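Long-range contacts in probable branched-chain-amino-acid aminotransferase (Thermotoga maritima MSB8, PDB 3CSW), which probably transfers the amino group of leucine, isoleucine or valine to 2-oxoglutarate, using pyridoxal 5'-phosphate as cofactor: residues V132-D137 against T147-I152; L154-I159 against E176-N181. One frame throughout, in Å; residues are numbered along the deposited sequence.

Contact 1 (V132-D137 against T147-I152)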
loop_
_atom_site.group_PDB
_atom_site.type_symbol
_atom_site.label_atom_id
_atom_site.label_comp_id
_atom_site.label_asym_id
_atom_site.label_seq_id
_atom_site.Cartn_x
_atom_site.Cartn_y
_atom_site.Cartn_z
ATOM N N VAL A 132 9.678 5.280 11.270
ATOM C CA VAL A 132 9.633 3.928 10.809
ATOM C C VAL A 132 8.184 3.424 10.919
ATOM O O VAL A 132 7.576 3.509 11.996
ATOM C CB VAL A 132 10.569 3.058 11.671
ATOM C CG1 VAL A 132 10.535 1.628 11.200
ATOM C CG2 VAL A 132 12.001 3.618 11.634
ATOM N N ARG A 133 7.637 2.932 9.798
ATOM C CA ARG A 133 6.325 2.306 9.784
ATOM C C ARG A 133 6.468 0.838 10.115
ATOM O O ARG A 133 7.443 0.204 9.752
ATOM C CB ARG A 133 5.599 2.457 8.447
ATOM C CG ARG A 133 5.313 3.866 8.006
ATOM C CD ARG A 133 4.385 4.577 8.965
ATOM N NE ARG A 133 4.194 5.953 8.515
ATOM C CZ ARG A 133 3.175 6.415 7.792
ATOM N NH1 ARG A 133 2.151 5.639 7.422
ATOM N NH2 ARG A 133 3.182 7.696 7.424
ATOM N N ARG A 134 5.482 0.312 10.828
ATOM C CA ARG A 134 5.423 -1.105 11.178
ATOM C C ARG A 134 5.367 -1.957 9.906
ATOM O O ARG A 134 4.626 -1.633 8.983
ATOM C CB ARG A 134 4.195 -1.359 12.041
ATOM C CG ARG A 134 4.159 -2.699 12.759
ATOM C CD ARG A 134 5.044 -2.642 13.982
ATOM N NE ARG A 134 4.747 -3.699 14.935
ATOM C CZ ARG A 134 5.503 -4.762 15.199
ATOM N NH1 ARG A 134 6.643 -4.987 14.577
ATOM N NH2 ARG A 134 5.106 -5.623 16.127
ATOM N N ILE A 135 6.155 -3.046 9.866
ATOM C CA ILE A 135 6.214 -3.910 8.688
ATOM C C ILE A 135 4.855 -4.586 8.544
ATOM O O ILE A 135 4.311 -5.101 9.545
ATOM C CB ILE A 135 7.332 -5.008 8.777
ATOM C CG1 ILE A 135 8.723 -4.372 8.862
ATOM C CG2 ILE A 135 7.220 -5.979 7.578
ATOM C CD1 ILE A 135 9.887 -5.406 9.129
ATOM N N PRO A 136 4.293 -4.572 7.320
ATOM C CA PRO A 136 2.965 -5.154 7.129
ATOM C C PRO A 136 3.030 -6.679 7.065
ATOM O O PRO A 136 4.084 -7.237 6.776
ATOM C CB PRO A 136 2.510 -4.550 5.785
ATOM C CG PRO A 136 3.762 -4.369 5.023
ATOM C CD PRO A 136 4.815 -4.000 6.064
ATOM N N ASP A 137 1.893 -7.317 7.318
ATOM C CA ASP A 137 1.750 -8.772 7.312
ATOM C C ASP A 137 2.246 -9.475 6.036
ATOM O O ASP A 137 2.788 -10.569 6.117
ATOM C CB ASP A 137 0.263 -9.156 7.596
ATOM C CG ASP A 137 0.102 -10.624 8.007
ATOM O OD1 ASP A 137 0.779 -11.083 8.963
ATOM O OD2 ASP A 137 -0.712 -11.332 7.366
ATOM N N THR A 147 14.949 -10.723 17.240
ATOM C CA THR A 147 15.867 -9.655 17.673
ATOM C C THR A 147 16.318 -8.697 16.551
ATOM O O THR A 147 16.654 -7.533 16.808
ATOM C CB THR A 147 17.138 -10.240 18.348
ATOM O OG1 THR A 147 17.723 -11.227 17.478
ATOM C CG2 THR A 147 16.810 -10.847 19.741
ATOM N N GLY A 148 16.322 -9.190 15.317
ATOM C CA GLY A 148 16.781 -8.398 14.187
ATOM C C GLY A 148 15.744 -7.746 13.309
ATOM O O GLY A 148 16.123 -7.124 12.330
ATOM N N ARG A 149 14.445 -7.891 13.616
ATOM C CA ARG A 149 13.415 -7.299 12.764
ATOM C C ARG A 149 13.615 -5.777 12.690
ATOM O O ARG A 149 13.703 -5.074 13.706
ATOM C CB ARG A 149 11.998 -7.700 13.186
ATOM C CG ARG A 149 11.506 -7.179 14.530
ATOM C CD ARG A 149 10.082 -7.623 14.723
ATOM N NE ARG A 149 9.241 -7.045 13.665
ATOM C CZ ARG A 149 8.195 -7.638 13.098
ATOM N NH1 ARG A 149 7.845 -8.871 13.426
ATOM N NH2 ARG A 149 7.518 -7.008 12.131
ATOM N N THR A 150 13.671 -5.274 11.467
ATOM C CA THR A 150 14.239 -3.965 11.232
ATOM C C THR A 150 13.314 -2.802 11.588
ATOM O O THR A 150 13.806 -1.704 11.829
ATOM C CB THR A 150 14.773 -3.864 9.799
ATOM O OG1 THR A 150 13.775 -4.345 8.914
ATOM C CG2 THR A 150 16.064 -4.729 9.601
ATOM N N ASP A 151 11.994 -3.006 11.619
ATOM C CA ASP A 151 11.109 -1.916 12.083
ATOM C C ASP A 151 11.411 -1.571 13.556
ATOM O O ASP A 151 11.611 -0.407 13.901
ATOM C CB ASP A 151 9.598 -2.171 11.843
ATOM C CG ASP A 151 9.103 -3.562 12.289
ATOM O OD1 ASP A 151 9.908 -4.434 12.709
ATOM O OD2 ASP A 151 7.872 -3.790 12.172
ATOM N N ILE A 152 11.462 -2.590 14.402
ATOM C CA ILE A 152 11.737 -2.425 15.822
ATOM C C ILE A 152 13.215 -2.016 16.058
ATOM O O ILE A 152 13.491 -1.126 16.865
ATOM C CB ILE A 152 11.366 -3.700 16.633
ATOM C CG1 ILE A 152 9.870 -4.048 16.492
ATOM C CG2 ILE A 152 11.767 -3.525 18.099
ATOM C CD1 ILE A 152 8.849 -2.899 16.833
HETATM O O HOH W 1 5.125 -7.344 10.751
#
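Three N-H donors grip Asp151 OD2: the backbone N of Ile135, NH1 of Arg134 and NH2 of Arg149. Arg134, Arg149 and Asp151 form a salt-bridge network at the start of helix 150-156, to which Ile135 adds a backbone bond, tying the helix to the loop that follows strand 125-129 in this class-IV aminotransferase, of PLP fold type IV. The straightest bond across the contact runs from Ile135 N to Asp151 OD2, 3.0 Å at 177°. Arg134 NH1 gives the second, also 3.0 Å; both donors approach from above the carboxylate plane, which leaves the syn lone pair to Arg149. Arg149, the N-cap residue, lies side-on to the same carboxylate, NE to OD1 (2.9 Å) and NH2 to OD2 (3.2 Å, longer and less straight), both on syn lone pairs. An aspartate suits this place because its short side chain, with CG between the backbone N and carbonyl carbon, turns back so that OD1 also takes the N-H of Ile152. Five bonds to its two oxygens fix the rotation of the carboxylate, which is likely to stay ionised between two arginines.

Those arginines come close as well: Arg134 NH1 stands over one face of the Arg149 guanidinium, 3.3 Å from Arg149 NH2, the planes 67° apart. The shared carboxylate probably offsets this repulsion, and Arg134 NE has its own salt bridge to Glu176. Arg134 reaches in although its CB points away, because the chain bends at chi2 (79°). Apolar groups pack around the network: Ile152 CD1 lies over one face of the Arg134 guanidinium, Ile135 lays CG1 and CD1 across the carboxylate, and Val132 CG1 rests on the Asp151 backbone. One water links the segments, donating to Ile135 O and accepting from Arg149 NH2 at 2.8 Å.

Contact 2 (L154-I159 against E176-N181). With PLP (pyridoxal-5'-phosphate), chain E.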
loop_
_atom_site.group_PDB
_atom_site.type_symbol
_atom_site.label_atom_id
_atom_site.label_comp_id
_atom_site.label_asym_id
_atom_site.label_seq_id
_atom_site.Cartn_x
_atom_site.Cartn_y
_atom_site.Cartn_z
ATOM N N LEU A 154 15.277 -0.350 13.938
ATOM C CA LEU A 154 15.445 1.040 13.505
ATOM C C LEU A 154 14.672 2.034 14.377
ATOM O O LEU A 154 15.168 3.112 14.677
ATOM C CB LEU A 154 15.107 1.195 12.015
ATOM C CG LEU A 154 16.016 0.406 11.062
ATOM C CD1 LEU A 154 15.578 0.584 9.585
ATOM C CD2 LEU A 154 17.454 0.857 11.255
ATOM N N ALA A 155 13.483 1.660 14.832
ATOM C CA ALA A 155 12.664 2.568 15.654
ATOM C C ALA A 155 13.252 2.802 17.043
ATOM O O ALA A 155 13.227 3.927 17.551
ATOM C CB ALA A 155 11.190 2.053 15.756
ATOM N N ARG A 156 13.773 1.758 17.670
ATOM C CA ARG A 156 14.412 1.914 18.969
ATOM C C ARG A 156 15.627 2.820 18.926
ATOM O O ARG A 156 15.915 3.469 19.916
ATOM C CB ARG A 156 14.813 0.572 19.575
ATOM C CG ARG A 156 13.617 -0.246 19.902
ATOM C CD ARG A 156 13.842 -1.209 20.986
ATOM N NE ARG A 156 12.635 -1.994 21.176
ATOM C CZ ARG A 156 12.595 -3.200 21.725
ATOM N NH1 ARG A 156 13.692 -3.758 22.194
ATOM N NH2 ARG A 156 11.451 -3.856 21.813
ATOM N N ARG A 157 16.317 2.881 17.791
ATOM C CA ARG A 157 17.455 3.783 17.644
ATOM C C ARG A 157 17.052 5.259 17.574
ATOM O O ARG A 157 17.908 6.138 17.641
ATOM C CB ARG A 157 18.290 3.410 16.417
ATOM C CG ARG A 157 18.985 2.056 16.562
ATOM C CD ARG A 157 19.787 1.690 15.322
ATOM N NE ARG A 157 20.978 2.515 15.133
ATOM C CZ ARG A 157 22.154 2.297 15.715
ATOM N NH1 ARG A 157 22.327 1.273 16.533
ATOM N NH2 ARG A 157 23.163 3.122 15.474
ATOM N N GLU A 158 15.756 5.514 17.423
ATOM C CA GLU A 158 15.193 6.867 17.435
ATOM C C GLU A 158 14.848 7.380 18.828
ATOM O O GLU A 158 14.503 8.533 18.976
ATOM C CB GLU A 158 13.912 6.915 16.598
ATOM C CG GLU A 158 14.107 6.651 15.121
ATOM C CD GLU A 158 12.790 6.733 14.345
ATOM O OE1 GLU A 158 11.720 6.551 14.953
ATOM O OE2 GLU A 158 12.834 6.957 13.127
ATOM N N ILE A 159 14.923 6.540 19.848
ATOM C CA ILE A 159 14.539 6.969 21.182
ATOM C C ILE A 159 15.700 7.773 21.768
ATOM O O ILE A 159 16.649 7.191 22.281
ATOM C CB ILE A 159 14.169 5.782 22.107
ATOM C CG1 ILE A 159 13.072 4.907 21.479
ATOM C CG2 ILE A 159 13.741 6.320 23.458
ATOM C CD1 ILE A 159 12.962 3.522 22.138
ATOM N N GLU A 176 1.764 0.558 17.497
ATOM C CA GLU A 176 2.272 0.426 18.827
ATOM C C GLU A 176 3.590 1.161 18.992
ATOM O O GLU A 176 4.154 1.631 18.033
ATOM C CB GLU A 176 2.472 -1.067 19.132
ATOM C CG GLU A 176 3.458 -1.783 18.208
ATOM C CD GLU A 176 3.232 -3.284 18.140
ATOM O OE1 GLU A 176 3.221 -3.947 19.189
ATOM O OE2 GLU A 176 3.073 -3.811 17.024
ATOM N N GLY A 177 4.093 1.219 20.226
ATOM C CA GLY A 177 5.438 1.705 20.470
ATOM C C GLY A 177 6.469 0.651 20.084
ATOM O O GLY A 177 6.112 -0.501 19.871
ATOM N N SER A 178 7.753 1.047 20.029
ATOM C CA SER A 178 8.871 0.122 19.728
ATOM C C SER A 178 9.045 -1.015 20.761
ATOM O O SER A 178 9.620 -2.064 20.451
ATOM C CB SER A 178 10.195 0.884 19.510
ATOM O OG SER A 178 10.792 1.346 20.717
ATOM N N PHE A 179 8.543 -0.812 21.977
ATOM C CA PHE A 179 8.628 -1.829 23.037
ATOM C C PHE A 179 7.376 -1.858 23.945
ATOM O O PHE A 179 7.416 -2.465 25.018
ATOM C CB PHE A 179 9.906 -1.645 23.893
ATOM C CG PHE A 179 9.977 -0.323 24.672
ATOM C CD1 PHE A 179 9.381 -0.191 25.937
ATOM C CD2 PHE A 179 10.689 0.774 24.167
ATOM C CE1 PHE A 179 9.465 1.004 26.643
ATOM C CE2 PHE A 179 10.782 1.977 24.883
ATOM C CZ PHE A 179 10.149 2.091 26.125
ATOM N N SER A 180 6.276 -1.240 23.502
ATOM C CA SER A 180 5.055 -1.123 24.292
ATOM C C SER A 180 3.825 -1.101 23.406
ATOM O O SER A 180 3.943 -0.874 22.239
ATOM C CB SER A 180 5.084 0.188 25.096
ATOM O OG SER A 180 5.229 1.346 24.251
ATOM N N ASN A 181 2.645 -1.348 23.982
ATOM C CA ASN A 181 1.378 -1.092 23.310
ATOM C C ASN A 181 0.799 0.273 23.731
ATOM O O ASN A 181 1.174 0.838 24.768
ATOM C CB ASN A 181 0.370 -2.207 23.555
ATOM C CG ASN A 181 0.759 -3.522 22.887
ATOM O OD1 ASN A 181 1.164 -4.475 23.566
ATOM N ND2 ASN A 181 0.628 -3.589 21.561
HETATM N N1 PLP E . 5.135 -4.022 21.189
HETATM C C2 PLP E . 6.426 -4.412 20.850
HETATM C C2A PLP E . 6.920 -4.067 19.480
HETATM C C3 PLP E . 7.223 -5.106 21.788
HETATM O O3 PLP E . 8.530 -5.426 21.506
HETATM C C4 PLP E . 6.695 -5.400 23.069
HETATM C C4A PLP E . 7.543 -6.080 24.109
HETATM O O4A PLP E . 8.333 -5.413 24.802
HETATM C C5 PLP E . 5.390 -4.989 23.389
HETATM C C6 PLP E . 4.623 -4.313 22.438
HETATM C C5A PLP E . 4.860 -5.073 24.803
HETATM O O4P PLP E . 4.370 -6.379 25.069
HETATM P P PLP E . 4.296 -6.999 26.576
HETATM O O1P PLP E . 4.019 -8.514 26.499
HETATM O O2P PLP E . 3.188 -6.327 27.336
HETATM O O3P PLP E . 5.651 -6.705 27.205
#
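The later part of helix 150-156 packs here against the loop that follows strand 174-177, and the loop lines the pyridoxal phosphate pocket of this class-IV aminotransferase, of PLP fold type IV. Ala155 is small enough to let the helix come close, its methyl meeting Ser178 CB at 4.1 Å. Arg156 follows and carries the contact. Its chain, extended from CG to NE, passes Ser178 OG, which is itself hydrogen-bonded to Asp164, and ends side-on to one carbonyl: NE (3.1 Å) and NH2 (2.9 Å) both donate to Ser178 O. The oxygen lies in the guanidinium plane, whereas both donors stand above the carbonyl plane, NE much more so than NH2. An arginine suits the place: it is long, and its NE and NH2 lie on one edge, so both can reach a single acceptor. At that edge NH2 also comes within 3.3 Å of PLP O3, where its positive charge may polarise the phenolic oxygen. Phe179 CB lies over one face of the guanidinium, with the aromatic ring turned nearly perpendicular to it (83°). Replacing Arg156 by an alanine would remove both bonds to Ser178 O and the charge beside PLP O3, and would probably loosen the loop next to the cofactor. Glu176 reaches the nitrogen of the pyridine ring, OE1 accepting from PLP N1 at 2.8 Å.

A type I turn from Arg156 to Ile159 then brings Ile159 back toward Ser178 and Phe179, where a branched apolar chain can cover the serine and meet the ring's edge. Ile159 CD1 ends 3.8 Å from Phe179 CE2, near the plane of the ring.

How the contacts relate
Helix 150-156 serves both contacts: its first turn enters contact 1 and its later part enters contact 2, with the two centres about 10 Å apart. The closest tie between them is a salt bridge, Arg134 NE to Glu176 OE2 at 2.7 Å. Through it Arg134 probably holds Glu176 in place and ionised, and an ionised glutamate beside PLP N1 is likely to keep that nitrogen protonated. Ile152 CG2 packs on Ser178 O at 3.5 Å, and Ile152 also touches the cofactor. Arg149 and Arg156 each lie about 6 Å, side chain to side chain, from Lys145, the probable cofactor-binding lysine, unmodified in this structure.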